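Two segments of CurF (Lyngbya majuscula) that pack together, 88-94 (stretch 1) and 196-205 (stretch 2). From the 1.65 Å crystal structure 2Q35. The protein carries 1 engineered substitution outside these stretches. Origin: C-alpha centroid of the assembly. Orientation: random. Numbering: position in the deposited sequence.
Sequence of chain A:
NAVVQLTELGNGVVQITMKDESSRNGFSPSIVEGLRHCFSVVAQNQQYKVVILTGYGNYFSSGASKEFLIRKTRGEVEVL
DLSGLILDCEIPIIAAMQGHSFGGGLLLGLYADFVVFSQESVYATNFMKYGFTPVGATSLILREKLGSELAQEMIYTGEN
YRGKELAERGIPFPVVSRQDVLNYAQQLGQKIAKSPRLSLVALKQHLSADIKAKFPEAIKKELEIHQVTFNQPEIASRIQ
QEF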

# COMPACT_ATOMS: atom_id res chain seq x y z
N ASP A 88 22.14 9.30 2.93
CA ASP A 88 23.49 9.07 2.39
C ASP A 88 24.15 7.79 2.93
O ASP A 88 25.10 7.29 2.31
N CYS A 89 23.68 7.27 4.05
CA CYS A 89 24.29 6.07 4.64
C CYS A 89 24.01 4.88 3.71
O CYS A 89 22.86 4.63 3.34
N GLU A 90 25.07 4.15 3.33
CA GLU A 90 24.92 3.12 2.30
C GLU A 90 24.56 1.74 2.80
O GLU A 90 24.25 0.85 2.00
N ILE A 91 24.61 1.57 4.12
CA ILE A 91 24.20 0.30 4.75
C ILE A 91 22.83 0.43 5.41
O ILE A 91 22.40 1.52 5.75
N PRO A 92 22.11 -0.70 5.55
CA PRO A 92 20.77 -0.62 6.15
C PRO A 92 20.74 -0.03 7.56
O PRO A 92 21.65 -0.28 8.37
N ILE A 93 19.70 0.76 7.81
CA ILE A 93 19.48 1.39 9.11
C ILE A 93 18.14 0.91 9.68
O ILE A 93 17.12 0.90 8.97
N ILE A 94 18.15 0.51 10.96
CA ILE A 94 16.92 0.20 11.70
C ILE A 94 16.70 1.30 12.76
O ILE A 94 17.57 1.53 13.59
N PRO A 196 26.57 -10.85 3.01
CA PRO A 196 27.79 -10.13 2.67
C PRO A 196 27.49 -8.63 2.55
O PRO A 196 26.42 -8.23 2.03
N ARG A 197 28.43 -7.82 3.03
CA ARG A 197 28.25 -6.38 2.99
C ARG A 197 27.98 -5.87 1.56
O ARG A 197 27.08 -5.04 1.36
N LEU A 198 28.72 -6.40 0.59
CA LEU A 198 28.58 -5.99 -0.82
C LEU A 198 27.13 -6.15 -1.28
O LEU A 198 26.59 -5.27 -1.95
N SER A 199 26.50 -7.26 -0.87
CA SER A 199 25.13 -7.56 -1.27
C SER A 199 24.14 -6.63 -0.56
O SER A 199 23.15 -6.18 -1.16
N LEU A 200 24.41 -6.35 0.71
CA LEU A 200 23.54 -5.41 1.47
C LEU A 200 23.55 -4.02 0.83
O LEU A 200 22.49 -3.40 0.66
N VAL A 201 24.74 -3.53 0.48
CA VAL A 201 24.90 -2.20 -0.10
C VAL A 201 24.18 -2.12 -1.46
O VAL A 201 23.40 -1.19 -1.72
N ALA A 202 24.38 -3.15 -2.28
CA ALA A 202 23.79 -3.22 -3.62
C ALA A 202 22.26 -3.30 -3.55
O ALA A 202 21.54 -2.59 -4.27
N LEU A 203 21.76 -4.12 -2.63
CA LEU A 203 20.33 -4.27 -2.48
C LEU A 203 19.71 -2.96 -2.01
O LEU A 203 18.68 -2.55 -2.54
N LYS A 204 20.30 -2.34 -0.99
CA LYS A 204 19.74 -1.11 -0.44
C LYS A 204 19.67 -0.02 -1.50
O LYS A 204 18.66 0.70 -1.61
N GLN A 205 20.71 0.05 -2.33
CA GLN A 205 20.73 1.07 -3.40
C GLN A 205 19.56 0.83 -4.38
O GLN A 205 18.84 1.75 -4.78

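A loop leading into a strand (88-94) lies against one side of a helix (197-205) in a small, mixed contact of 426 Å², held by a lysine reaching loop carbonyls, a salt bridge and a thin apolar layer. The nearest CA atoms across the contact are those of I91 and V201, 5.5 Å apart. K204 points toward the loop and is extended, all four chi angles t; its NZ donates to I91 O at 2.9 Å and, weakly, to C89 O at 3.1 Å, so a buried ammonium finds backbone acceptors, with a further hydrogen bond elsewhere in the structure. The aliphatic part packs too: K204 CD lies 3.6 Å from E90 O and 3.8 Å from P92 N. R197 and E90 both start sideways, but their ends converge. R197 (chi1 to chi3 t) donates from NH2 to E90 OE2 at 3.0 Å, a salt bridge near the guanidinium plane, while I91 CG2 covers one face, 3.9 Å from NH2. I91 (chi1 p) has its CA-to-CB bond directed away, yet CG2 still meets V201 CG2 at 3.9 Å. One residue earlier in the helix, L200 (m, t) points toward the loop, its CB 4.2 Å from P92 CD. Water 1 bridges the backbones, its O donating to E90 O (2.7 Å) and V201 O (2.8 Å).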

# COMPACT_ATOMS: atom_id res chain seq x y z
CB ASP A 88 24.39 10.27 2.61
CG ASP A 88 24.17 11.37 1.56
OD1 ASP A 88 23.36 11.18 0.61
OD2 ASP A 88 24.83 12.43 1.68
CB CYS A 89 23.65 5.82 6.00
SG CYS A 89 24.33 4.31 6.80
CB GLU A 90 26.17 3.06 1.42
CG GLU A 90 27.35 2.39 2.10
CD GLU A 90 28.62 2.37 1.26
OE1 GLU A 90 28.58 2.70 0.05
OE2 GLU A 90 29.68 1.99 1.84
CB ILE A 91 25.27 -0.24 5.75
CG1 ILE A 91 25.61 0.81 6.81
CG2 ILE A 91 26.53 -0.71 4.97
CD1 ILE A 91 26.37 0.23 8.01
CB PRO A 92 20.31 -2.08 6.23
CG PRO A 92 21.31 -2.90 5.55
CD PRO A 92 22.48 -2.06 5.12
CB ILE A 93 19.45 2.94 8.98
CG1 ILE A 93 20.75 3.48 8.39
CG2 ILE A 93 19.15 3.63 10.35
CD1 ILE A 93 20.60 4.98 8.03
CB ILE A 94 17.04 -1.14 12.43
CG1 ILE A 94 17.39 -2.28 11.44
CG2 ILE A 94 15.77 -1.48 13.25
CD1 ILE A 94 17.79 -3.62 12.08
CB PRO A 196 28.16 -10.69 1.29
CG PRO A 196 27.47 -12.04 1.19
CD PRO A 196 26.20 -11.85 1.98
CB ARG A 197 29.47 -5.66 3.58
CG ARG A 197 29.23 -4.19 3.80
CD ARG A 197 30.46 -3.53 4.37
NE ARG A 197 30.28 -2.11 4.65
CZ ARG A 197 30.35 -1.14 3.73
NH1 ARG A 197 30.53 -1.45 2.44
NH2 ARG A 197 30.19 0.11 4.09
CB LEU A 198 29.50 -6.81 -1.75
CG LEU A 198 29.67 -6.20 -3.16
CD1 LEU A 198 30.68 -5.06 -3.15
CD2 LEU A 198 30.09 -7.25 -4.19
CB SER A 199 24.79 -9.02 -0.97
OG SER A 199 25.59 -9.90 -1.77
CB LEU A 200 23.96 -5.34 2.93
CG LEU A 200 23.69 -6.62 3.73
CD1 LEU A 200 24.40 -6.47 5.10
CD2 LEU A 200 22.21 -6.84 3.90
CB VAL A 201 26.39 -1.81 -0.20
CG1 VAL A 201 26.55 -0.51 -1.02
CG2 VAL A 201 26.98 -1.68 1.19
CB ALA A 202 24.35 -4.38 -4.38
CB LEU A 203 20.02 -5.40 -1.46
CG LEU A 203 18.53 -5.65 -1.25
CD1 LEU A 203 17.85 -6.09 -2.54
CD2 LEU A 203 18.34 -6.74 -0.12
CB LYS A 204 20.55 -0.61 0.78
CG LYS A 204 20.02 0.71 1.29
CD LYS A 204 20.69 1.17 2.54
CE LYS A 204 20.33 2.62 2.82
NZ LYS A 204 20.38 2.93 4.27
CB GLN A 205 22.06 1.04 -4.14
CG GLN A 205 22.08 2.06 -5.28
CD GLN A 205 23.44 2.27 -5.87
OE1 GLN A 205 24.00 3.35 -5.74
NE2 GLN A 205 23.98 1.25 -6.51
O HOH W 1 23.55 1.35 -0.57